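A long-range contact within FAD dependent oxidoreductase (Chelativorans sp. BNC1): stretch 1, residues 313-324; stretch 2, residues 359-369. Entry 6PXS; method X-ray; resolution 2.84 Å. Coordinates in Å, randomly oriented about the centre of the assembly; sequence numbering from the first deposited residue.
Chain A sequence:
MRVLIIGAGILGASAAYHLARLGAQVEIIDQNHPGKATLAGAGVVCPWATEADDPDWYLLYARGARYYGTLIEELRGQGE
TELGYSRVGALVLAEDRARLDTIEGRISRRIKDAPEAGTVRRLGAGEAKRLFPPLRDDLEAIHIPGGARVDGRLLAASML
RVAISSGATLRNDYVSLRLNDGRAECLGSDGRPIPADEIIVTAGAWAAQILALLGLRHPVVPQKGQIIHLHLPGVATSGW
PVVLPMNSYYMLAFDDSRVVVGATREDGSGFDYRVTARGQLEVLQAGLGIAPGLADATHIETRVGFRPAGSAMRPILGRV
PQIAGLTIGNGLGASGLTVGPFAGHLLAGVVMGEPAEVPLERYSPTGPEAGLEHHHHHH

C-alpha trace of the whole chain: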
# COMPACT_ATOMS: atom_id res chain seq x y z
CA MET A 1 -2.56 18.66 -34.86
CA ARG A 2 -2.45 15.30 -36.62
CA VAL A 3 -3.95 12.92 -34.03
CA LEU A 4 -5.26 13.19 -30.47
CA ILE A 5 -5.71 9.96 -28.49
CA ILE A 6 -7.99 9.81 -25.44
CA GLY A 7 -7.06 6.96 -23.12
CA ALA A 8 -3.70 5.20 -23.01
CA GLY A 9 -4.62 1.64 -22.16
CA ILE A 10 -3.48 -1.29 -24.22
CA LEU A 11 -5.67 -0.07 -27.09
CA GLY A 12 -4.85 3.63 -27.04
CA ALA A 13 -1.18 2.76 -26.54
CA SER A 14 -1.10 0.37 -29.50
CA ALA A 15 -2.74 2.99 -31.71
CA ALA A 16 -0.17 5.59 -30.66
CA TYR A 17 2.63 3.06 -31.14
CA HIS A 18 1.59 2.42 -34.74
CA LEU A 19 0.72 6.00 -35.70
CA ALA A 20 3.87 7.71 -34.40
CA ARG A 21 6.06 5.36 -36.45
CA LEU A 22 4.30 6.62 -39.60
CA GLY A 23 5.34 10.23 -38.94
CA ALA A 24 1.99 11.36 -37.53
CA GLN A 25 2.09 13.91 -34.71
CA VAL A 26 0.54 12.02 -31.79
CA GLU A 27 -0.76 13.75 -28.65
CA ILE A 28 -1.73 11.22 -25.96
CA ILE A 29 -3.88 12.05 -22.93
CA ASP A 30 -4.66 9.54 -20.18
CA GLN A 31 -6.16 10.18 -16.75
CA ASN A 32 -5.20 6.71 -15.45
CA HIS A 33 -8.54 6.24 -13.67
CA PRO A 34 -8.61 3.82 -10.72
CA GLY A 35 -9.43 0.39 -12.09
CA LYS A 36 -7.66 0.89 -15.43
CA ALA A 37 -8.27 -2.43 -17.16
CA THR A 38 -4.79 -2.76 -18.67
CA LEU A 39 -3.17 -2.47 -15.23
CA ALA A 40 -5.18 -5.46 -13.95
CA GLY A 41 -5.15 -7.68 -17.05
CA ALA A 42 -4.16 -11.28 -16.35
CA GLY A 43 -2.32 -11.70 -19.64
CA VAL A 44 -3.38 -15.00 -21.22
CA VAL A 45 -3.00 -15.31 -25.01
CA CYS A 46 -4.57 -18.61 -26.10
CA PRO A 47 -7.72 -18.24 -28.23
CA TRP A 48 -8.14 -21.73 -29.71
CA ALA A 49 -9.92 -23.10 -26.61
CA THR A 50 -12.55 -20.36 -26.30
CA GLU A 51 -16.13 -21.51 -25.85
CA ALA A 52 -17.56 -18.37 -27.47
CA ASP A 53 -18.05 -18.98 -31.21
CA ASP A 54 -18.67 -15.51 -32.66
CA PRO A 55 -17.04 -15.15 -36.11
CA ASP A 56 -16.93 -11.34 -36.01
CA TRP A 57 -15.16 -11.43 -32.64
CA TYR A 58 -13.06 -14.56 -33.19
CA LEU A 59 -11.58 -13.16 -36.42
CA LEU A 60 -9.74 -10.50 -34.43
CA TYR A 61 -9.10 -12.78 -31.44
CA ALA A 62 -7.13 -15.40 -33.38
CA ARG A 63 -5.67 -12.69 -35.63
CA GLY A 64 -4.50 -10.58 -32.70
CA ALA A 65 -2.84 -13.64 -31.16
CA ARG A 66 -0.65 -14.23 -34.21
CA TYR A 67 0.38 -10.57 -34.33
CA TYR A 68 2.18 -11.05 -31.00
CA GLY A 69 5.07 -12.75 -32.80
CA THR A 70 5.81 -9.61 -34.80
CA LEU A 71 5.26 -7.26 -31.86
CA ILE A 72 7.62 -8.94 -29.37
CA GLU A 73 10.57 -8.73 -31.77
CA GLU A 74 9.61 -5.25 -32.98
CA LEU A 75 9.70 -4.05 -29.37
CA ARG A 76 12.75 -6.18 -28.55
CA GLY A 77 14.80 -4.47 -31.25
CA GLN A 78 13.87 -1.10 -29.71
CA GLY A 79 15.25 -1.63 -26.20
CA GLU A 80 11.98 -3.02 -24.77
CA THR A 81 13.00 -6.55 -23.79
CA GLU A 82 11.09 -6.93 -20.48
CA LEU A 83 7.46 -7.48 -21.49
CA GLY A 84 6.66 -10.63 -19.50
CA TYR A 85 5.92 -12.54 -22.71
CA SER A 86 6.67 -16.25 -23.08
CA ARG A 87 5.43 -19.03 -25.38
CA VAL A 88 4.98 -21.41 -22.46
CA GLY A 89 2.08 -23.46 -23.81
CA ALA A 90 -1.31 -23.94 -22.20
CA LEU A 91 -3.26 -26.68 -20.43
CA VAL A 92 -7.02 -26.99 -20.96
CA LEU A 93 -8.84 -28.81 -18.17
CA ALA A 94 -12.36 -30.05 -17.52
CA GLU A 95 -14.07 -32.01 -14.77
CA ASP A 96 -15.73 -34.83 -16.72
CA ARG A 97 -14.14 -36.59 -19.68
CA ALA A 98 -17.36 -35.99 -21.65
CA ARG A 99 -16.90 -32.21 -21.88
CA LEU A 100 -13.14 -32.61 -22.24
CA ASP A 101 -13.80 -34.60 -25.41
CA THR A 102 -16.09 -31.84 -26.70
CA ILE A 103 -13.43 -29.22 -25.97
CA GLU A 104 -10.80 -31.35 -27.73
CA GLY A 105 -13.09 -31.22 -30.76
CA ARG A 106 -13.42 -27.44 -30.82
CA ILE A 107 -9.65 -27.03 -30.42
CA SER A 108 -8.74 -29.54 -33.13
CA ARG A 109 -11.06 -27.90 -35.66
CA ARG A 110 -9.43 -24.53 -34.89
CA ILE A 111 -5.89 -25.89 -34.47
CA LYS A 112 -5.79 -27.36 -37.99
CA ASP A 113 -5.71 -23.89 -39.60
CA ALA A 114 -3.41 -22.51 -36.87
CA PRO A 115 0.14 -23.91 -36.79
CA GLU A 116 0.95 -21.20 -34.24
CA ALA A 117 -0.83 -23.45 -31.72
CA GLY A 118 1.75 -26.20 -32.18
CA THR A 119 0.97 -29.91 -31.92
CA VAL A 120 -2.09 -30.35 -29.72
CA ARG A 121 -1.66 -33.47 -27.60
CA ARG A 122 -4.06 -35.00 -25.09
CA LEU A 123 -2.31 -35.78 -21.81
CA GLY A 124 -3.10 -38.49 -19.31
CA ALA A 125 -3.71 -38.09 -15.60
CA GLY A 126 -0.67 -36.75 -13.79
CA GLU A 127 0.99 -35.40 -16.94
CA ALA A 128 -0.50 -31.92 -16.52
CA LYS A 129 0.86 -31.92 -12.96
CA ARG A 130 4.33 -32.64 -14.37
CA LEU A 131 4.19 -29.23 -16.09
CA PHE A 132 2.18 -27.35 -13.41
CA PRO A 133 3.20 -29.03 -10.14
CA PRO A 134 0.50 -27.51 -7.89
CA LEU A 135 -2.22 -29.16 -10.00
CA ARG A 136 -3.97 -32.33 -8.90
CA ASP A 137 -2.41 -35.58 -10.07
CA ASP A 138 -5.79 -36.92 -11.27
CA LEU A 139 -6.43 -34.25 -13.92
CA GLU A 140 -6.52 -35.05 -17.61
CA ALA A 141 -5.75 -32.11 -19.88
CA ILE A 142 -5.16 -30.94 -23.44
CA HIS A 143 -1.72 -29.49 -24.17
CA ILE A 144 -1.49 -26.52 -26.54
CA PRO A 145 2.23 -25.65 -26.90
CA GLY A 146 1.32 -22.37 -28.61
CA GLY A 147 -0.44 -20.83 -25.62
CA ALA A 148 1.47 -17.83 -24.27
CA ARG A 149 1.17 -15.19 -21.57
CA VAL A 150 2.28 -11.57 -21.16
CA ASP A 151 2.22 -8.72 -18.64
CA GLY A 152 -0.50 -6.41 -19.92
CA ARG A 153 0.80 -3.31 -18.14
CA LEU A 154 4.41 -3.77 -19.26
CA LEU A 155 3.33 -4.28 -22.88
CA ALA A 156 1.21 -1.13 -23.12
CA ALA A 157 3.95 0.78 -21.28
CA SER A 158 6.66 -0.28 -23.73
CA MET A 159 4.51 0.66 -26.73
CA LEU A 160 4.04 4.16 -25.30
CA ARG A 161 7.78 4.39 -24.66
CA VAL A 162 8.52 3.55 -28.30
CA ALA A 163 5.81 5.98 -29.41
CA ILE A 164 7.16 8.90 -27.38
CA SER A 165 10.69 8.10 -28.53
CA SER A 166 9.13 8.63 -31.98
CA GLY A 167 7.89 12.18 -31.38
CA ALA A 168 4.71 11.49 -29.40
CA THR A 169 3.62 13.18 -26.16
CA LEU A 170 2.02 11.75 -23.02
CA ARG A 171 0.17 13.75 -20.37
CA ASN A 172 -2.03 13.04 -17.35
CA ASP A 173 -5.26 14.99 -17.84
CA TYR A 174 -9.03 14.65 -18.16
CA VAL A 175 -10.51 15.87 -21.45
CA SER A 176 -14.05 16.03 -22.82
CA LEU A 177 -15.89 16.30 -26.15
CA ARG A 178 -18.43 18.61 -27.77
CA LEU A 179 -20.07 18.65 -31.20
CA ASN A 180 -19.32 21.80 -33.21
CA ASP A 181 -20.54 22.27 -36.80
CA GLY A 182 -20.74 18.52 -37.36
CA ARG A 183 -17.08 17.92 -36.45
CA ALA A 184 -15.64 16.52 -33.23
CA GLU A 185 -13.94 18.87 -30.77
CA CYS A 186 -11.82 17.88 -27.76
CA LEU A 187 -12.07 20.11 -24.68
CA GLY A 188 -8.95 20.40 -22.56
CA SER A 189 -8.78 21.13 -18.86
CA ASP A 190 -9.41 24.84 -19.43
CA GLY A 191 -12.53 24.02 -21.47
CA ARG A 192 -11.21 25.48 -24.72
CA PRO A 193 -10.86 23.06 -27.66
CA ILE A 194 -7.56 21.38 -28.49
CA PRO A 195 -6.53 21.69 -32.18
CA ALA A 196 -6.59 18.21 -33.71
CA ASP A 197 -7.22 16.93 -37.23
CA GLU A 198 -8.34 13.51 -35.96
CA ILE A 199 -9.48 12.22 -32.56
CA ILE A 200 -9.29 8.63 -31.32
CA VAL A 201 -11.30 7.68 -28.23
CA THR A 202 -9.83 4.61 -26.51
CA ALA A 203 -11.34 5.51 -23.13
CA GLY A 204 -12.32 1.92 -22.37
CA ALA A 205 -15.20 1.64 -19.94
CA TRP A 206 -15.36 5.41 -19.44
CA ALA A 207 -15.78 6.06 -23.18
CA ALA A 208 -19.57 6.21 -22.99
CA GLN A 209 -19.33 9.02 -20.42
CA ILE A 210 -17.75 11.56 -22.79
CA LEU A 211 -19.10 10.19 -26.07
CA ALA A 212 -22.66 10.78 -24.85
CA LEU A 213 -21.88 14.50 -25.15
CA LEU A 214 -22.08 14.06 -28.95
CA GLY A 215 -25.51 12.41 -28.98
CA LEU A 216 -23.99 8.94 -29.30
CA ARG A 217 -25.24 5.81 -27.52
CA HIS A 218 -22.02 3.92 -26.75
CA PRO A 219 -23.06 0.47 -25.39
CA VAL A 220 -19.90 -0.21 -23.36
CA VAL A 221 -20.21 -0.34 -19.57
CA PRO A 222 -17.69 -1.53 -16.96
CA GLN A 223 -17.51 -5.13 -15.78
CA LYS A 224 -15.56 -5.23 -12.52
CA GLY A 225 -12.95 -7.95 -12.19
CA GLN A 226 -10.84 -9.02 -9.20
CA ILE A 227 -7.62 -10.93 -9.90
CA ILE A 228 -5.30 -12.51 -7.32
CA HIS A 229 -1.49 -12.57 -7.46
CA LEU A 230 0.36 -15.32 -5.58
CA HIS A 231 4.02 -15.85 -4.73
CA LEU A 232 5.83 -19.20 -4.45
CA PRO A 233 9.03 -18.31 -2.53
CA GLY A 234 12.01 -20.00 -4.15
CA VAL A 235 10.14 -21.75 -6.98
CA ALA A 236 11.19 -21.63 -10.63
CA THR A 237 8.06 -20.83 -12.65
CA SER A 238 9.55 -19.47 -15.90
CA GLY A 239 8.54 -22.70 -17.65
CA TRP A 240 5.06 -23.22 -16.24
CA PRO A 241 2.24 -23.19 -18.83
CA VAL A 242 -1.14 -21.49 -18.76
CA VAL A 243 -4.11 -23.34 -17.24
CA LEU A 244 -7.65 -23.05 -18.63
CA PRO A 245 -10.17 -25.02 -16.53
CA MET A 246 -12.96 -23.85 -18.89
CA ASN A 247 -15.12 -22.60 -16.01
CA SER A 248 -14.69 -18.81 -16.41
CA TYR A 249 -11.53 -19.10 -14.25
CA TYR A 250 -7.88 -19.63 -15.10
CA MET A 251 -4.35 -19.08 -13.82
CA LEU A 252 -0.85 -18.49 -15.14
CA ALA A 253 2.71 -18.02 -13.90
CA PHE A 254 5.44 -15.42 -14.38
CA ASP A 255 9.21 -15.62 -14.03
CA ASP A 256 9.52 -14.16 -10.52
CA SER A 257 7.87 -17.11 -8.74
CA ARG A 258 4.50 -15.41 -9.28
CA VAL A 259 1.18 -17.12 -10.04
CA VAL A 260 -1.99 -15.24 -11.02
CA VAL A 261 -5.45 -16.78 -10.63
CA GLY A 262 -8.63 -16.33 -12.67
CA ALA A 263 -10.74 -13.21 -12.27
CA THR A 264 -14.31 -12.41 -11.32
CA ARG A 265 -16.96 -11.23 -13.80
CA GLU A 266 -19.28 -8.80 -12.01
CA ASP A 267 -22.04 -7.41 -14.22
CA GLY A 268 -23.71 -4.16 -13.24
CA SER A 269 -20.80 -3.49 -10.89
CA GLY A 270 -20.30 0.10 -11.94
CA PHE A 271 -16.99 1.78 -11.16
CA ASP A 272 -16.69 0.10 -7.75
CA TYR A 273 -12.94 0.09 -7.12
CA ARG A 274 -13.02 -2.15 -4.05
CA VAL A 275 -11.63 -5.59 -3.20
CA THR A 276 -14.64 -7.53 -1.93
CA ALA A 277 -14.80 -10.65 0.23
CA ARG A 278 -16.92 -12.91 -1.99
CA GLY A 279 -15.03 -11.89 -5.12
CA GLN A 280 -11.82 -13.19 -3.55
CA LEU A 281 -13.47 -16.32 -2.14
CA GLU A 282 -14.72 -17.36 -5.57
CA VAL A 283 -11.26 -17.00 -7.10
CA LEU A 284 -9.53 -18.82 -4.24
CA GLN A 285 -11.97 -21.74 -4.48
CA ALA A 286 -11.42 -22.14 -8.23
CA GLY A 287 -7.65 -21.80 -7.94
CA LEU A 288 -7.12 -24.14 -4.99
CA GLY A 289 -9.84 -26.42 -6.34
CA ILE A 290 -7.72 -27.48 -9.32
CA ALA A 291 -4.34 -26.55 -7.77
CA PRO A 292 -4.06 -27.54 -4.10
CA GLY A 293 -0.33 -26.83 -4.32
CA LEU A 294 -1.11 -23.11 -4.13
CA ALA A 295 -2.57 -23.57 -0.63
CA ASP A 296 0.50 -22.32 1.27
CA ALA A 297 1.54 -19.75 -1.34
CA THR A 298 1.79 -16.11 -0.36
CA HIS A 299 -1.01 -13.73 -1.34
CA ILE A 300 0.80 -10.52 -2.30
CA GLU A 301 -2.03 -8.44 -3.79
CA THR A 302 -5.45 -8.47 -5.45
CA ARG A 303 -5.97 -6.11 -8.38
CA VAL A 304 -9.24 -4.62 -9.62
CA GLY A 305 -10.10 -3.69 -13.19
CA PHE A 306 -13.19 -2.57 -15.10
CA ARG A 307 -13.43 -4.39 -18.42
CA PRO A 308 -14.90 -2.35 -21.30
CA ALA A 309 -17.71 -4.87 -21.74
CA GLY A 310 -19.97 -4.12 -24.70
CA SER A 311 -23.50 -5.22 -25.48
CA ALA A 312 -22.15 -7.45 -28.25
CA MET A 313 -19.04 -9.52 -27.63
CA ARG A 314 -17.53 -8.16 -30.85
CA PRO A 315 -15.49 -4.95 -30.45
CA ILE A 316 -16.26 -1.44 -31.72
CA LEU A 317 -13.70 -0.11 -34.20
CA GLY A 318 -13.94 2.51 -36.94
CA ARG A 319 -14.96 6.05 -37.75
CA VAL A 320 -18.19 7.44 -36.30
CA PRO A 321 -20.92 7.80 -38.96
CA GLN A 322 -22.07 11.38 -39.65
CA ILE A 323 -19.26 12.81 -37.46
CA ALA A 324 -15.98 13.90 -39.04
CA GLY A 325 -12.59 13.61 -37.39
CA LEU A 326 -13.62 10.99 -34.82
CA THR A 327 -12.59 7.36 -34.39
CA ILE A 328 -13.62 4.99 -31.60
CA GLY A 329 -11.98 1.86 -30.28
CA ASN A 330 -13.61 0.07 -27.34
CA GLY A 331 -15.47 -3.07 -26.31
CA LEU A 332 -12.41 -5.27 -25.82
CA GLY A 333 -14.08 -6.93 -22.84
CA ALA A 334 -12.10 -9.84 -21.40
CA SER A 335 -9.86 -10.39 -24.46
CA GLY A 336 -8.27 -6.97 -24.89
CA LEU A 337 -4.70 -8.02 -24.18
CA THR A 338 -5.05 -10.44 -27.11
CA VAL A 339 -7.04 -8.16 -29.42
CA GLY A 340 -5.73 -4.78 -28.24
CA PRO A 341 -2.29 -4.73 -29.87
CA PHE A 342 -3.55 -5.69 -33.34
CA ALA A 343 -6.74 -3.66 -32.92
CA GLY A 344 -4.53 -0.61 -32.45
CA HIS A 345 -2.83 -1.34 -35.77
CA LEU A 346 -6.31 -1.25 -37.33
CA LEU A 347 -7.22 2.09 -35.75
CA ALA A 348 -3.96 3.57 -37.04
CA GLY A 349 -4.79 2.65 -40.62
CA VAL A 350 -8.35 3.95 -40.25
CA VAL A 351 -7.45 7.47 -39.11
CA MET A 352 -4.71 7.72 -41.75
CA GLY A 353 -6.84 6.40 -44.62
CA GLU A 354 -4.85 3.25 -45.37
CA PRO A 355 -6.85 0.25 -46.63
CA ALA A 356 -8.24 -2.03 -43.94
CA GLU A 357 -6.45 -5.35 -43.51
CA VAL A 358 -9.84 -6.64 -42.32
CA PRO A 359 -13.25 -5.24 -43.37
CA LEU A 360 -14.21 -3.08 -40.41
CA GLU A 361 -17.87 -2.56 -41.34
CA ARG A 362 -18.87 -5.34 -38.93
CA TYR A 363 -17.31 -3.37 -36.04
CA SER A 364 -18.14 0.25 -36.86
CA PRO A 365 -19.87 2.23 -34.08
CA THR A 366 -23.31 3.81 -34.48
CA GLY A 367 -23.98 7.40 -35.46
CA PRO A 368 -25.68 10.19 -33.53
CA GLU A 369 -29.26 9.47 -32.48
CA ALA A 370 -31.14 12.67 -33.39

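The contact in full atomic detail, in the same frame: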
# COMPACT_ATOMS: atom_id res chain seq x y z
N MET A 313 -20.39 -9.09 -27.94
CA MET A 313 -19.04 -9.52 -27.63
C MET A 313 -18.02 -9.03 -28.66
O MET A 313 -16.83 -8.98 -28.35
CB MET A 313 -18.98 -11.05 -27.55
CG MET A 313 -17.70 -11.59 -26.92
SD MET A 313 -17.62 -13.38 -26.93
CE MET A 313 -19.12 -13.81 -26.05
N ARG A 314 -18.47 -8.66 -29.86
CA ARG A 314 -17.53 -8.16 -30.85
C ARG A 314 -17.16 -6.71 -30.53
O ARG A 314 -17.98 -5.95 -30.02
CB ARG A 314 -18.12 -8.25 -32.26
CG ARG A 314 -19.29 -7.32 -32.53
CD ARG A 314 -19.81 -7.49 -33.95
NE ARG A 314 -20.89 -6.56 -34.27
CZ ARG A 314 -22.18 -6.79 -34.03
NH1 ARG A 314 -23.08 -5.87 -34.36
NH2 ARG A 314 -22.57 -7.93 -33.47
N PRO A 315 -15.92 -6.30 -30.83
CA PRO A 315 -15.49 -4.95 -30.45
C PRO A 315 -16.14 -3.86 -31.28
O PRO A 315 -16.95 -4.13 -32.18
CB PRO A 315 -13.97 -4.98 -30.68
CG PRO A 315 -13.61 -6.41 -30.93
CD PRO A 315 -14.83 -7.04 -31.50
N ILE A 316 -15.78 -2.61 -30.99
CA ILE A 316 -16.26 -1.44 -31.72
C ILE A 316 -15.03 -0.72 -32.25
O ILE A 316 -14.25 -0.16 -31.47
CB ILE A 316 -17.10 -0.52 -30.83
CG1 ILE A 316 -18.36 -1.25 -30.34
CG2 ILE A 316 -17.48 0.75 -31.59
CD1 ILE A 316 -19.21 -0.44 -29.39
N LEU A 317 -14.86 -0.73 -33.57
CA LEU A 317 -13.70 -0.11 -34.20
C LEU A 317 -14.14 0.56 -35.50
O LEU A 317 -14.85 -0.04 -36.30
CB LEU A 317 -12.61 -1.14 -34.50
CG LEU A 317 -12.19 -2.05 -33.34
CD1 LEU A 317 -11.28 -3.15 -33.86
CD2 LEU A 317 -11.50 -1.27 -32.25
N GLY A 318 -13.70 1.80 -35.70
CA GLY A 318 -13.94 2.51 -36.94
C GLY A 318 -14.43 3.93 -36.70
O GLY A 318 -14.72 4.35 -35.58
N ARG A 319 -14.51 4.67 -37.80
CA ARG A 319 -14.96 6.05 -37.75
C ARG A 319 -16.44 6.12 -37.37
O ARG A 319 -17.22 5.20 -37.62
CB ARG A 319 -14.75 6.73 -39.10
CG ARG A 319 -13.29 7.01 -39.42
CD ARG A 319 -13.13 7.73 -40.74
NE ARG A 319 -11.75 8.16 -40.94
CZ ARG A 319 -11.21 9.23 -40.36
NH1 ARG A 319 -11.93 9.98 -39.54
NH2 ARG A 319 -9.94 9.55 -40.61
N VAL A 320 -16.81 7.23 -36.75
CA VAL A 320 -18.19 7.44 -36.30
C VAL A 320 -19.00 7.95 -37.48
O VAL A 320 -18.64 8.97 -38.09
CB VAL A 320 -18.25 8.41 -35.12
CG1 VAL A 320 -19.70 8.65 -34.70
CG2 VAL A 320 -17.44 7.86 -33.95
N PRO A 321 -20.10 7.29 -37.86
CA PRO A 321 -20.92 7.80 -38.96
C PRO A 321 -21.48 9.18 -38.64
O PRO A 321 -21.88 9.47 -37.51
CB PRO A 321 -22.03 6.76 -39.09
CG PRO A 321 -21.48 5.53 -38.47
CD PRO A 321 -20.60 5.99 -37.36
N GLN A 322 -21.50 10.04 -39.66
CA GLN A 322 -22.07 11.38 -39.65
C GLN A 322 -21.26 12.36 -38.80
O GLN A 322 -21.67 13.51 -38.66
CB GLN A 322 -23.53 11.38 -39.17
CG GLN A 322 -24.37 10.33 -39.88
CD GLN A 322 -25.82 10.37 -39.44
OE1 GLN A 322 -26.33 11.41 -39.04
NE2 GLN A 322 -26.48 9.22 -39.50
N ILE A 323 -20.12 11.94 -38.25
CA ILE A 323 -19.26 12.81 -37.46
C ILE A 323 -17.85 12.72 -38.02
O ILE A 323 -17.27 11.62 -38.08
CB ILE A 323 -19.28 12.43 -35.97
CG1 ILE A 323 -20.72 12.51 -35.45
CG2 ILE A 323 -18.36 13.35 -35.17
CD1 ILE A 323 -20.85 12.33 -33.95
N ALA A 324 -17.30 13.85 -38.43
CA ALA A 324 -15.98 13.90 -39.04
C ALA A 324 -14.90 14.04 -37.98
O ALA A 324 -15.11 14.64 -36.92
CB ALA A 324 -15.89 15.07 -40.03
N PRO A 359 -12.07 -6.11 -43.22
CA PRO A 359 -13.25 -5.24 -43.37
C PRO A 359 -13.83 -4.88 -42.02
O PRO A 359 -14.28 -5.74 -41.26
CB PRO A 359 -14.22 -6.10 -44.20
CG PRO A 359 -13.79 -7.50 -43.93
CD PRO A 359 -12.30 -7.44 -43.82
N LEU A 360 -13.82 -3.58 -41.72
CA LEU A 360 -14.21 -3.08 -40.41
C LEU A 360 -15.68 -2.68 -40.33
O LEU A 360 -16.11 -2.15 -39.30
CB LEU A 360 -13.33 -1.87 -40.04
CG LEU A 360 -11.86 -2.18 -39.79
CD1 LEU A 360 -11.06 -0.89 -39.66
CD2 LEU A 360 -11.69 -3.03 -38.54
N GLU A 361 -16.46 -2.93 -41.38
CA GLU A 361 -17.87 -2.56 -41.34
C GLU A 361 -18.60 -3.29 -40.22
O GLU A 361 -19.48 -2.72 -39.57
CB GLU A 361 -18.54 -2.87 -42.69
CG GLU A 361 -17.89 -2.20 -43.89
CD GLU A 361 -16.75 -3.02 -44.48
OE1 GLU A 361 -15.64 -2.98 -43.92
OE2 GLU A 361 -16.98 -3.72 -45.49
N ARG A 362 -18.23 -4.55 -39.97
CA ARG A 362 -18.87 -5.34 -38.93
C ARG A 362 -18.57 -4.85 -37.52
O ARG A 362 -19.17 -5.37 -36.57
CB ARG A 362 -18.44 -6.81 -39.07
CG ARG A 362 -19.24 -7.60 -40.09
CD ARG A 362 -20.59 -8.02 -39.53
NE ARG A 362 -21.36 -8.81 -40.48
CZ ARG A 362 -21.14 -10.10 -40.74
NH1 ARG A 362 -20.18 -10.75 -40.11
NH2 ARG A 362 -21.90 -10.73 -41.62
N TYR A 363 -17.67 -3.89 -37.36
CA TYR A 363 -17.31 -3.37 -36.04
C TYR A 363 -17.55 -1.88 -35.89
O TYR A 363 -17.29 -1.34 -34.81
CB TYR A 363 -15.83 -3.67 -35.74
CG TYR A 363 -15.40 -5.08 -36.07
CD1 TYR A 363 -15.73 -6.15 -35.24
CD2 TYR A 363 -14.66 -5.35 -37.21
CE1 TYR A 363 -15.33 -7.44 -35.54
CE2 TYR A 363 -14.26 -6.63 -37.52
CZ TYR A 363 -14.59 -7.67 -36.68
OH TYR A 363 -14.19 -8.95 -36.99
N SER A 364 -18.03 -1.20 -36.93
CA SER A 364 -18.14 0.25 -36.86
C SER A 364 -19.13 0.65 -35.77
O SER A 364 -20.13 -0.04 -35.55
CB SER A 364 -18.60 0.82 -38.21
OG SER A 364 -19.98 0.55 -38.43
N PRO A 365 -18.89 1.76 -35.06
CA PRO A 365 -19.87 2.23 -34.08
C PRO A 365 -21.12 2.78 -34.76
O PRO A 365 -21.20 2.82 -35.99
CB PRO A 365 -19.11 3.32 -33.32
CG PRO A 365 -18.09 3.81 -34.29
CD PRO A 365 -17.70 2.62 -35.11
N THR A 366 -22.09 3.20 -33.96
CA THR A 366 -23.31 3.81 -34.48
C THR A 366 -23.15 5.33 -34.52
O THR A 366 -22.29 5.91 -33.86
CB THR A 366 -24.51 3.43 -33.62
OG1 THR A 366 -24.26 3.76 -32.25
CG2 THR A 366 -24.79 1.94 -33.73
N GLY A 367 -24.01 5.97 -35.30
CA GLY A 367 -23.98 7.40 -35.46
C GLY A 367 -24.81 8.11 -34.41
O GLY A 367 -25.41 7.48 -33.53
N PRO A 368 -24.87 9.43 -34.49
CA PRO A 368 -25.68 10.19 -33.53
C PRO A 368 -27.16 9.88 -33.67
O PRO A 368 -27.69 9.78 -34.78
CB PRO A 368 -25.37 11.65 -33.88
CG PRO A 368 -24.88 11.62 -35.29
CD PRO A 368 -24.18 10.31 -35.45
N GLU A 369 -27.83 9.73 -32.53
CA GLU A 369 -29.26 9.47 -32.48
C GLU A 369 -29.97 10.81 -32.29
O GLU A 369 -30.04 11.34 -31.18
CB GLU A 369 -29.60 8.49 -31.36
CG GLU A 369 -28.89 7.15 -31.49
CD GLU A 369 -29.26 6.18 -30.39
OE1 GLU A 369 -30.05 6.57 -29.50
OE2 GLU A 369 -28.77 5.03 -30.41

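The two stretches run alongside each other in the same direction, I316 lying nearest Y363, G318 nearest S364 and P321 nearest G367. I316 and L317 lie in a short strand; the second stretch has neither helix nor strand. One backbone N-H...O hydrogen bond crosses between the stretches, from L317 N to Y363 O at 2.8 Å. The same carbonyl also receives a CA-H...O contact, I316 CA to Y363 O at 3.3 Å, and S364 CA lies 3.3 Å from L317 O in a second such contact. Within stretch 2, Y363 N donates to L360 O (3.0 Å), closing a local turn just before the contact.

At G318 the chain turns a corner with phi/psi of 134/173, a conformation in which a CB would jam against the preceding carbonyl; glycine suits it. Beyond, V320 to I323 form a type II turn, closed by a weak bond from I323 N to V320 O (3.3 Å), with P321 well suited to its second position.

Prolines and aliphatic chains fill most of the interface. P365 is buried: its CB lies 3.5 Å from I316 CG2 and its CG 4.1 Å from V320 CG2, so the compact ring packs against two branched side chains and, lacking an N-H, buries no unsatisfied donor. The CA-to-CB bond of Y363 points toward stretch 1, its CD1 3.9 Å from P315 CD, while P315 O approaches the ring edge; the Y363 hydroxyl is hydrogen-bonded elsewhere in the structure. R314 extends far enough for NE to make a weak hydrogen bond to R362 O (3.1 Å, 127°).

At the far end, G367 lets the chain pass close to the turn: an ideal CB would sit 3.2 Å from P321 O and clash with CD of P368. The P368 ring then packs its CD 4.1 Å from I323 CG1.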